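L-asparaginase 1 (Escherichia coli, PDB 6NXC) catalyses the hydrolysis of L-asparagine to L-aspartate and ammonium, working as an allosterically activated cytoplasmic homotetramer. Local coordinates at residues Ser80-Ala92 / Ile107-Leu121. The protein carries 1 engineered substitution. Sequence-based numbering, arbitrary orientation.
Sequences SSDMTPEDWQHIA and ILHGTDTMAYTASAL. With CIT (citric acid), chain N; EDO (1,2-ethanediol), chain R.
The Trp88 indole lies against Ala120, whose CB sits over one face, 4.0 Å from the centroid of the five-membered ring; the opposite face is backed by Thr84 O and by Pro85 CA, three residues earlier. At the indole edge, in the ring plane, NE1 donates to a water at 2.8 Å from the water oxygen, and that water also bonds to Thr113 OG1 and Thr117 OG1. The His109 ring has Ile91 CD1 and Thr113 OG1 near its edge, while Met83 CE approaches obliquely. With CG anti to the backbone N (chi1 -164°), the His109 ring lies between two partners of its own segment: ND1 donates to Gly110 O (2.7 Å) on an in-plane lone pair, and NE2 and Thr117 OG1 are hydrogen-bonded (2.7 Å). The ring's rotation is thus fixed from two sides. A leucine in place of Trp88 removes the indole N-H and the flat face, and would probably leave the water short of a donor and a gap over Ala120 CB. Helices 85-92 and 114-121, crossing at -57°, pack against the parallel part of the mixed sheet of the N-terminal asparaginase domain, Ile91 on Thr31 and Ala118 on Val134. Ahead of them, Ser80, Ser81, Thr111 and Asp112 supply part of the L-asparagine site, close to the catalytic Thr34. There Thr113 OG1 donates to Ser80 O (2.9 Å) from above the carbonyl plane, opposite Met83 N, and its backbone N reaches Ser80 OG (3.0 Å). A citrate, probably from the crystallisation liquor, occupies the site, held by Ser80 OG through its O5 and by Ser81 OG through its O2 (2.8 Å). Asn266 of the second subunit bonds Asp112 OD2, and Lys183 salt-bridges OD1.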
loop_
_atom_site.group_PDB
_atom_site.type_symbol
_atom_site.label_atom_id
_atom_site.label_comp_id
_atom_site.label_asym_id
_atom_site.label_seq_id
_atom_site.Cartn_x
_atom_site.Cartn_y
_atom_site.Cartn_z
ATOM N N SER B 80 21.200 19.676 -5.350
ATOM C CA SER B 80 21.219 18.554 -6.335
ATOM C C SER B 80 20.542 18.976 -7.629
ATOM O O SER B 80 20.764 18.318 -8.600
ATOM C CB SER B 80 20.653 17.182 -5.799
ATOM O OG SER B 80 19.232 17.104 -5.670
ATOM N N SER B 81 19.631 19.967 -7.645
ATOM C CA SER B 81 18.937 20.445 -8.870
ATOM C C SER B 81 19.941 21.029 -9.867
ATOM O O SER B 81 19.663 21.156 -11.083
ATOM C CB SER B 81 17.789 21.400 -8.502
ATOM O OG SER B 81 18.290 22.458 -7.703
ATOM N N ASP B 82 21.144 21.368 -9.388
ATOM C CA ASP B 82 22.163 22.004 -10.259
ATOM C C ASP B 82 23.198 20.931 -10.732
ATOM O O ASP B 82 24.113 21.207 -11.498
ATOM C CB ASP B 82 22.857 23.115 -9.481
ATOM C CG ASP B 82 21.939 24.267 -9.143
ATOM O OD1 ASP B 82 21.147 24.605 -10.048
ATOM O OD2 ASP B 82 22.034 24.797 -7.979
ATOM N N MET B 83 22.988 19.689 -10.398
ATOM C CA MET B 83 23.946 18.612 -10.774
ATOM C C MET B 83 24.033 18.442 -12.283
ATOM O O MET B 83 23.038 18.425 -12.997
ATOM C CB MET B 83 23.486 17.266 -10.177
ATOM C CG MET B 83 23.600 17.198 -8.743
ATOM S SD MET B 83 25.241 17.147 -8.255
ATOM C CE MET B 83 25.587 15.429 -8.620
ATOM N N THR B 84 25.227 18.104 -12.773
ATOM C CA THR B 84 25.391 17.621 -14.133
ATOM C C THR B 84 26.172 16.341 -14.157
ATOM O O THR B 84 26.662 15.910 -13.118
ATOM C CB THR B 84 26.136 18.686 -14.930
ATOM O OG1 THR B 84 27.471 18.694 -14.416
ATOM C CG2 THR B 84 25.553 20.074 -14.832
ATOM N N PRO B 85 26.407 15.740 -15.329
ATOM C CA PRO B 85 27.186 14.491 -15.387
ATOM C C PRO B 85 28.617 14.649 -14.904
ATOM O O PRO B 85 29.116 13.705 -14.368
ATOM C CB PRO B 85 27.075 14.087 -16.886
ATOM C CG PRO B 85 25.792 14.706 -17.330
ATOM C CD PRO B 85 25.751 16.016 -16.624
ATOM N N GLU B 86 29.205 15.874 -15.003
ATOM C CA GLU B 86 30.559 16.148 -14.473
ATOM C C GLU B 86 30.567 15.930 -12.957
ATOM O O GLU B 86 31.561 15.406 -12.405
ATOM C CB GLU B 86 31.008 17.555 -14.823
ATOM C CG GLU B 86 31.286 17.686 -16.324
ATOM C CD GLU B 86 30.154 18.307 -17.125
ATOM O OE1 GLU B 86 28.902 18.022 -16.854
ATOM O OE2 GLU B 86 30.491 19.104 -18.021
ATOM N N ASP B 87 29.469 16.244 -12.304
ATOM C CA ASP B 87 29.340 15.948 -10.841
ATOM C C ASP B 87 29.372 14.442 -10.540
ATOM O O ASP B 87 29.897 14.066 -9.462
ATOM C CB ASP B 87 28.126 16.676 -10.262
ATOM C CG ASP B 87 28.239 18.192 -10.478
ATOM O OD1 ASP B 87 29.348 18.790 -10.110
ATOM O OD2 ASP B 87 27.304 18.751 -11.123
ATOM N N TRP B 88 28.745 13.577 -11.367
ATOM C CA TRP B 88 28.735 12.156 -11.096
ATOM C C TRP B 88 30.218 11.689 -11.145
ATOM O O TRP B 88 30.674 10.880 -10.324
ATOM C CB TRP B 88 27.920 11.422 -12.186
ATOM C CG TRP B 88 26.487 11.824 -12.308
ATOM C CD1 TRP B 88 25.673 12.395 -11.375
ATOM C CD2 TRP B 88 25.717 11.747 -13.521
ATOM N NE1 TRP B 88 24.429 12.615 -11.919
ATOM C CE2 TRP B 88 24.440 12.286 -13.231
ATOM C CE3 TRP B 88 25.968 11.197 -14.780
ATOM C CZ2 TRP B 88 23.425 12.234 -14.167
ATOM C CZ3 TRP B 88 24.977 11.214 -15.730
ATOM C CH2 TRP B 88 23.744 11.773 -15.420
ATOM N N GLN B 89 30.916 12.151 -12.173
ATOM C CA GLN B 89 32.372 11.852 -12.340
ATOM C C GLN B 89 33.187 12.290 -11.124
ATOM O O GLN B 89 34.075 11.527 -10.619
ATOM C CB GLN B 89 32.896 12.524 -13.647
ATOM C CG GLN B 89 34.335 12.131 -13.926
ATOM C CD GLN B 89 34.519 10.754 -14.500
ATOM O OE1 GLN B 89 33.652 10.234 -15.152
ATOM N NE2 GLN B 89 35.705 10.151 -14.298
ATOM N N HIS B 90 32.910 13.463 -10.566
ATOM C CA HIS B 90 33.675 14.041 -9.420
ATOM C C HIS B 90 33.457 13.077 -8.242
ATOM O O HIS B 90 34.448 12.731 -7.521
ATOM C CB HIS B 90 33.116 15.451 -9.053
ATOM C CG HIS B 90 33.813 16.242 -8.000
ATOM N ND1 HIS B 90 35.107 15.954 -7.532
ATOM C CD2 HIS B 90 33.458 17.409 -7.401
ATOM C CE1 HIS B 90 35.456 16.847 -6.611
ATOM N NE2 HIS B 90 34.480 17.771 -6.547
ATOM N N ILE B 91 32.188 12.660 -8.009
ATOM C CA ILE B 91 31.867 11.751 -6.904
ATOM C C ILE B 91 32.545 10.385 -7.144
ATOM O O ILE B 91 33.193 9.875 -6.195
ATOM C CB ILE B 91 30.352 11.615 -6.724
ATOM C CG1 ILE B 91 29.674 12.928 -6.369
ATOM C CG2 ILE B 91 30.050 10.484 -5.748
ATOM C CD1 ILE B 91 28.168 12.925 -6.520
ATOM N N ALA B 92 32.535 9.841 -8.369
ATOM C CA ALA B 92 33.156 8.530 -8.674
ATOM C C ALA B 92 34.653 8.571 -8.376
ATOM O O ALA B 92 35.239 7.651 -7.775
ATOM C CB ALA B 92 32.924 8.124 -10.066
ATOM N N ILE B 107 27.156 8.571 0.452
ATOM C CA ILE B 107 27.119 9.776 -0.369
ATOM C C ILE B 107 25.918 10.567 0.186
ATOM O O ILE B 107 24.780 10.151 -0.081
ATOM C CB ILE B 107 27.039 9.468 -1.869
ATOM C CG1 ILE B 107 28.057 8.455 -2.436
ATOM C CG2 ILE B 107 27.132 10.705 -2.696
ATOM C CD1 ILE B 107 29.479 8.699 -2.031
ATOM N N LEU B 108 26.181 11.705 0.832
ATOM C CA LEU B 108 25.099 12.568 1.321
ATOM C C LEU B 108 24.782 13.527 0.174
ATOM O O LEU B 108 25.782 14.145 -0.374
ATOM C CB LEU B 108 25.566 13.406 2.510
ATOM C CG LEU B 108 25.374 12.789 3.869
ATOM C CD1 LEU B 108 25.797 13.793 4.964
ATOM C CD2 LEU B 108 23.924 12.369 4.073
ATOM N N HIS B 109 23.523 13.746 -0.184
ATOM C CA HIS B 109 23.164 14.279 -1.521
ATOM C C HIS B 109 21.775 14.907 -1.383
ATOM O O HIS B 109 21.001 14.440 -0.545
ATOM C CB HIS B 109 23.124 13.113 -2.528
ATOM C CG HIS B 109 23.154 13.438 -3.965
ATOM N ND1 HIS B 109 22.023 14.006 -4.575
ATOM C CD2 HIS B 109 24.108 13.274 -4.953
ATOM C CE1 HIS B 109 22.291 14.171 -5.885
ATOM N NE2 HIS B 109 23.531 13.665 -6.157
ATOM N N GLY B 110 21.497 15.898 -2.185
ATOM C CA GLY B 110 20.140 16.477 -2.261
ATOM C C GLY B 110 19.178 15.461 -2.788
ATOM O O GLY B 110 19.585 14.560 -3.604
ATOM N N THR B 111 17.934 15.507 -2.349
ATOM C CA THR B 111 16.962 14.471 -2.801
ATOM C C THR B 111 16.596 14.658 -4.292
ATOM O O THR B 111 16.295 13.646 -4.976
ATOM C CB THR B 111 15.699 14.457 -1.916
ATOM O OG1 THR B 111 15.148 15.790 -2.020
ATOM C CG2 THR B 111 16.087 14.016 -0.518
ATOM N N ASP B 112 16.651 15.856 -4.854
ATOM C CA ASP B 112 16.007 16.094 -6.175
ATOM C C ASP B 112 16.615 15.204 -7.249
ATOM O O ASP B 112 15.864 14.720 -8.130
ATOM C CB ASP B 112 16.058 17.570 -6.565
ATOM C CG ASP B 112 14.958 18.429 -5.957
ATOM O OD1 ASP B 112 14.086 17.918 -5.288
ATOM O OD2 ASP B 112 15.065 19.625 -6.141
ATOM N N THR B 113 17.924 14.955 -7.231
ATOM C CA THR B 113 18.569 14.161 -8.311
ATOM C C THR B 113 19.333 12.998 -7.691
ATOM O O THR B 113 20.142 12.388 -8.384
ATOM C CB THR B 113 19.393 15.015 -9.264
ATOM O OG1 THR B 113 20.587 15.452 -8.567
ATOM C CG2 THR B 113 18.620 16.190 -9.802
ATOM N N MET B 114 19.024 12.633 -6.492
ATOM C CA MET B 114 19.732 11.497 -5.809
ATOM C C MET B 114 19.598 10.197 -6.615
ATOM O O MET B 114 20.568 9.452 -6.635
ATOM C CB MET B 114 19.084 11.187 -4.471
ATOM C CG MET B 114 20.023 10.457 -3.581
ATOM S SD MET B 114 19.172 10.034 -1.954
ATOM C CE MET B 114 19.045 11.605 -1.287
ATOM N N ALA B 115 18.432 9.952 -7.215
ATOM C CA ALA B 115 18.288 8.708 -7.969
ATOM C C ALA B 115 19.145 8.751 -9.238
ATOM O O ALA B 115 19.554 7.623 -9.698
ATOM C CB ALA B 115 16.834 8.417 -8.208
ATOM N N TYR B 116 19.328 9.923 -9.873
ATOM C CA TYR B 116 20.193 10.003 -11.048
ATOM C C TYR B 116 21.622 9.665 -10.604
ATOM O O TYR B 116 22.332 8.899 -11.297
ATOM C CB TYR B 116 20.093 11.314 -11.811
ATOM C CG TYR B 116 18.719 11.667 -12.362
ATOM C CD1 TYR B 116 17.793 12.267 -11.588
ATOM C CD2 TYR B 116 18.377 11.445 -13.692
ATOM C CE1 TYR B 116 16.550 12.671 -12.082
ATOM C CE2 TYR B 116 17.152 11.832 -14.204
ATOM C CZ TYR B 116 16.264 12.514 -13.419
ATOM O OH TYR B 116 15.013 12.873 -13.886
ATOM N N THR B 117 22.081 10.233 -9.491
ATOM C CA THR B 117 23.454 9.976 -9.080
ATOM C C THR B 117 23.674 8.508 -8.754
ATOM O O THR B 117 24.674 7.916 -9.083
ATOM C CB THR B 117 23.868 10.842 -7.887
ATOM O OG1 THR B 117 23.812 12.185 -8.348
ATOM C CG2 THR B 117 25.276 10.558 -7.449
ATOM N N ALA B 118 22.761 7.897 -8.023
ATOM C CA ALA B 118 22.917 6.496 -7.651
ATOM C C ALA B 118 22.965 5.680 -8.909
ATOM O O ALA B 118 23.757 4.688 -8.992
ATOM C CB ALA B 118 21.772 6.101 -6.736
ATOM N N SER B 119 22.101 5.942 -9.844
ATOM C CA SER B 119 22.054 5.205 -11.132
ATOM C C SER B 119 23.397 5.394 -11.876
ATOM O O SER B 119 24.015 4.380 -12.319
ATOM C CB SER B 119 20.890 5.707 -11.978
ATOM O OG SER B 119 19.670 5.382 -11.291
ATOM N N ALA B 120 23.892 6.591 -11.988
ATOM C CA ALA B 120 25.182 6.812 -12.700
ATOM C C ALA B 120 26.314 6.051 -12.039
ATOM O O ALA B 120 27.100 5.391 -12.778
ATOM C CB ALA B 120 25.482 8.242 -12.799
ATOM N N LEU B 121 26.433 6.146 -10.727
ATOM C CA LEU B 121 27.552 5.488 -10.032
ATOM C C LEU B 121 27.495 3.998 -10.304
ATOM O O LEU B 121 28.546 3.340 -10.387
ATOM C CB LEU B 121 27.566 5.793 -8.527
ATOM C CG LEU B 121 27.845 7.247 -8.214
ATOM C CD1 LEU B 121 27.684 7.457 -6.731
ATOM C CD2 LEU B 121 29.268 7.657 -8.685
HETATM C C1 CIT N . 17.289 21.453 -4.828
HETATM O O1 CIT N . 18.372 20.863 -5.244
HETATM O O2 CIT N . 16.821 22.463 -5.344
HETATM C C2 CIT N . 16.458 20.899 -3.672
HETATM C C3 CIT N . 17.238 20.168 -2.598
HETATM O O7 CIT N . 17.908 21.156 -1.832
HETATM C C4 CIT N . 16.303 19.313 -1.711
HETATM C C5 CIT N . 17.024 18.798 -0.474
HETATM O O4 CIT N . 17.752 17.717 -0.514
HETATM C C6 CIT N . 18.297 19.253 -3.248
HETATM O O5 CIT N . 17.872 18.228 -3.837
HETATM O O6 CIT N . 19.500 19.659 -3.122
HETATM C C1 EDO R . 11.361 18.318 -1.898
HETATM O O1 EDO R . 10.974 17.235 -2.708
HETATM C C2 EDO R . 12.419 19.253 -2.449
HETATM O O2 EDO R . 12.374 19.557 -3.900
HETATM O O HOH W 1 22.468 13.806 -10.256
#